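Local coordinates for ABC transporter, substrate binding protein (Agrobacterium tumefaciens, PDB 3C9H) that probably binds a solute in the periplasm and delivers it to an ABC transporter for import, and carries a bound magnesium ion, at residues 96-101 against 326-332. Coordinates in Å, arbitrary orientation, origin at the centre of the assembly. Residues are numbered along the deposited sequence.
Sequences MDLQVK and VPVSPGL
Residues 96-101 form the first turns of helix 96-104, with backbone hydrogen bonds from Val100 N to Met96 O at 3.0 Å and from Lys101 N to Asp97 O at 2.9 Å. Residues 326-332 follow strand 323-325 as a loop. Val326 and Pro327 are extended. A type I beta turn then runs from Val328 to Gly331, closed by a backbone hydrogen bond from Gly331 N to Val328 O at 2.9 Å. Gly331 has phi 89° and psi -149°, where a side chain would clash with Pro330 O. The closest CA pair is Val100 and Leu332, at 5.9 Å.

Met96 and Val100, one helical turn apart, both point toward the loop. Met96 (m, t, p) puts its SD 3.6 Å from Val326 CB and its CE 3.3 Å from Val326 O. Val100 sits inside the bend of the loop: its CG2 is 3.8 Å from Val328 CG1, and its CG1 is 3.5 Å from Leu332 N. Leu332 CD1 lies 3.5 Å from Lys101 N and 3.9 Å from Asp97 O, against the helix backbone.

Asp97 turns its carboxylate away to a salt bridge with Arg341, and Lys101 forms a salt bridge with Asp105. Ile264 of strand 258-268 and Tyr335 also touch Met96 and Val100. The contact joins helix 96-104 of the periplasmic binding protein fold to the loop between strand 323-325 and helix 338-353. Between the two segments it is held by apolar packing, with the charged groups paired outside it.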
ATOM      1  N   MET A  96       3.291   3.659  -5.472  1.00 18.83           N
ATOM      2  CA  MET A  96       2.688   4.029  -6.746  1.00 18.54           C
ATOM      3  C   MET A  96       3.725   4.724  -7.614  1.00 19.64           C
ATOM      4  O   MET A  96       3.827   4.483  -8.811  1.00 21.46           O
ATOM      5  CB  MET A  96       1.508   4.976  -6.539  1.00 18.37           C
ATOM      6  CG  MET A  96       0.322   4.470  -5.677  1.00 20.17           C
ATOM      7  SD  MET A  96      -1.041   5.643  -5.480  1.00 13.67           S
ATOM      8  CE  MET A  96      -1.659   5.698  -7.155  1.00 22.58           C
ATOM      9  N   ASP A  97       4.471   5.603  -6.982  1.00 19.67           N
ATOM     10  CA  ASP A  97       5.516   6.357  -7.637  1.00 20.96           C
ATOM     11  C   ASP A  97       6.620   5.490  -8.252  1.00 20.62           C
ATOM     12  O   ASP A  97       7.036   5.722  -9.395  1.00 20.33           O
ATOM     13  CB  ASP A  97       6.061   7.430  -6.690  1.00 22.05           C
ATOM     14  CG  ASP A  97       6.662   6.873  -5.395  1.00 25.76           C
ATOM     15  OD1 ASP A  97       6.221   5.818  -4.887  1.00 25.86           O
ATOM     16  OD2 ASP A  97       7.547   7.563  -4.845  1.00 31.58           O
ATOM     17  N   LEU A  98       7.039   4.447  -7.545  1.00 20.46           N
ATOM     18  CA  LEU A  98       8.080   3.557  -8.044  1.00 20.51           C
ATOM     19  C   LEU A  98       7.561   2.729  -9.207  1.00 20.50           C
ATOM     20  O   LEU A  98       8.319   2.394 -10.110  1.00 19.37           O
ATOM     21  CB  LEU A  98       8.595   2.624  -6.924  1.00 20.68           C
ATOM     22  CG  LEU A  98       9.275   3.361  -5.753  1.00 21.31           C
ATOM     23  CD1 LEU A  98       9.805   2.404  -4.712  1.00 22.39           C
ATOM     24  CD2 LEU A  98      10.381   4.345  -6.264  1.00 20.72           C
ATOM     25  N   GLN A  99       6.270   2.384  -9.173  1.00 20.44           N
ATOM     26  CA  GLN A  99       5.665   1.632 -10.262  1.00 20.02           C
ATOM     27  C   GLN A  99       5.527   2.469 -11.523  1.00 20.43           C
ATOM     28  O   GLN A  99       5.787   2.000 -12.616  1.00 19.60           O
ATOM     29  CB  GLN A  99       4.322   1.057  -9.836  1.00 20.39           C
ATOM     30  CG  GLN A  99       4.466  -0.073  -8.809  1.00 19.75           C
ATOM     31  CD  GLN A  99       4.919  -1.385  -9.441  1.00 20.10           C
ATOM     32  OE1 GLN A  99       6.117  -1.596  -9.665  1.00 19.47           O
ATOM     33  NE2 GLN A  99       3.960  -2.288  -9.714  1.00 18.85           N
ATOM     34  N   VAL A 100       5.115   3.711 -11.364  1.00 20.78           N
ATOM     35  CA  VAL A 100       5.026   4.630 -12.505  1.00 21.92           C
ATOM     36  C   VAL A 100       6.434   4.929 -13.037  1.00 22.05           C
ATOM     37  O   VAL A 100       6.638   4.945 -14.243  1.00 22.01           O
ATOM     38  CB  VAL A 100       4.240   5.909 -12.149  1.00 21.97           C
ATOM     39  CG1 VAL A 100       4.355   6.998 -13.298  1.00 22.36           C
ATOM     40  CG2 VAL A 100       2.773   5.547 -11.901  1.00 21.56           C
ATOM     41  N   LYS A 101       7.413   5.127 -12.157  1.00 22.45           N
ATOM     42  CA  LYS A 101       8.811   5.224 -12.621  1.00 23.59           C
ATOM     43  C   LYS A 101       9.304   4.029 -13.455  1.00 23.43           C
ATOM     44  O   LYS A 101       9.892   4.234 -14.510  1.00 23.85           O
ATOM     45  CB  LYS A 101       9.774   5.510 -11.470  1.00 23.80           C
ATOM     46  CG  LYS A 101      11.220   5.717 -11.933  1.00 24.72           C
ATOM     47  CD  LYS A 101      12.041   6.335 -10.847  1.00 25.89           C
ATOM     48  CE  LYS A 101      13.477   6.699 -11.326  1.00 27.35           C
ATOM     49  NZ  LYS A 101      13.537   7.546 -12.603  1.00 30.75           N
ATOM     50  N   VAL A 326      -4.442   9.438  -5.142  1.00 40.00           N
ATOM     51  CA  VAL A 326      -3.326   9.754  -6.035  1.00 40.86           C
ATOM     52  C   VAL A 326      -3.658   9.207  -7.451  1.00 42.12           C
ATOM     53  O   VAL A 326      -3.924   8.009  -7.614  1.00 41.18           O
ATOM     54  CB  VAL A 326      -2.008   9.110  -5.509  1.00 40.66           C
ATOM     55  CG1 VAL A 326      -0.812   9.656  -6.244  1.00 39.96           C
ATOM     56  CG2 VAL A 326      -1.854   9.315  -3.970  1.00 40.42           C
ATOM     57  N   PRO A 327      -3.675  10.086  -8.473  1.00 43.50           N
ATOM     58  CA  PRO A 327      -3.944   9.650  -9.855  1.00 44.24           C
ATOM     59  C   PRO A 327      -2.697   9.067 -10.548  1.00 45.25           C
ATOM     60  O   PRO A 327      -1.569   9.476 -10.239  1.00 45.96           O
ATOM     61  CB  PRO A 327      -4.396  10.936 -10.545  1.00 44.74           C
ATOM     62  CG  PRO A 327      -3.672  12.049  -9.791  1.00 44.59           C
ATOM     63  CD  PRO A 327      -3.446  11.544  -8.378  1.00 44.28           C
ATOM     64  N   VAL A 328      -2.907   8.126 -11.471  1.00 45.59           N
ATOM     65  CA  VAL A 328      -1.810   7.432 -12.190  1.00 46.30           C
ATOM     66  C   VAL A 328      -1.595   7.980 -13.618  1.00 47.35           C
ATOM     67  O   VAL A 328      -0.466   8.035 -14.124  1.00 47.09           O
ATOM     68  CB  VAL A 328      -2.119   5.921 -12.326  1.00 45.91           C
ATOM     69  CG1 VAL A 328      -0.902   5.158 -12.795  1.00 45.25           C
ATOM     70  CG2 VAL A 328      -2.635   5.343 -11.008  1.00 46.67           C
ATOM     71  N   SER A 329      -2.704   8.366 -14.256  1.00 48.61           N
ATOM     72  CA  SER A 329      -2.754   8.708 -15.682  1.00 49.39           C
ATOM     73  C   SER A 329      -1.864   9.881 -16.141  1.00 50.57           C
ATOM     74  O   SER A 329      -1.460   9.910 -17.315  1.00 51.00           O
ATOM     75  CB  SER A 329      -4.209   8.970 -16.092  1.00 49.36           C
ATOM     76  OG  SER A 329      -4.814   9.958 -15.261  1.00 48.43           O
ATOM     77  N   PRO A 330      -1.571  10.858 -15.249  1.00 51.61           N
ATOM     78  CA  PRO A 330      -0.628  11.908 -15.674  1.00 52.15           C
ATOM     79  C   PRO A 330       0.813  11.398 -15.722  1.00 52.82           C
ATOM     80  O   PRO A 330       1.656  11.995 -16.386  1.00 52.95           O
ATOM     81  CB  PRO A 330      -0.781  13.005 -14.595  1.00 52.55           C
ATOM     82  CG  PRO A 330      -1.961  12.596 -13.745  1.00 52.35           C
ATOM     83  CD  PRO A 330      -2.048  11.099 -13.875  1.00 52.06           C
ATOM     84  N   GLY A 331       1.095  10.311 -15.011  1.00 53.12           N
ATOM     85  CA  GLY A 331       2.410   9.701 -15.074  1.00 53.22           C
ATOM     86  C   GLY A 331       3.340  10.302 -14.046  1.00 53.61           C
ATOM     87  O   GLY A 331       2.915  10.746 -12.967  1.00 53.29           O
ATOM     88  N   LEU A 332       4.620  10.321 -14.392  1.00 53.93           N
ATOM     89  CA  LEU A 332       5.677  10.471 -13.390  1.00 54.04           C
ATOM     90  C   LEU A 332       5.692  11.878 -12.767  1.00 54.23           C
ATOM     91  O   LEU A 332       6.115  12.056 -11.615  1.00 54.28           O
ATOM     92  CB  LEU A 332       7.035  10.079 -14.012  1.00 54.31           C
ATOM     93  CG  LEU A 332       8.141   9.499 -13.119  1.00 53.93           C
ATOM     94  CD1 LEU A 332       7.602   8.613 -11.981  1.00 53.67           C
ATOM     95  CD2 LEU A 332       9.137   8.763 -14.004  1.00 53.23           C
TER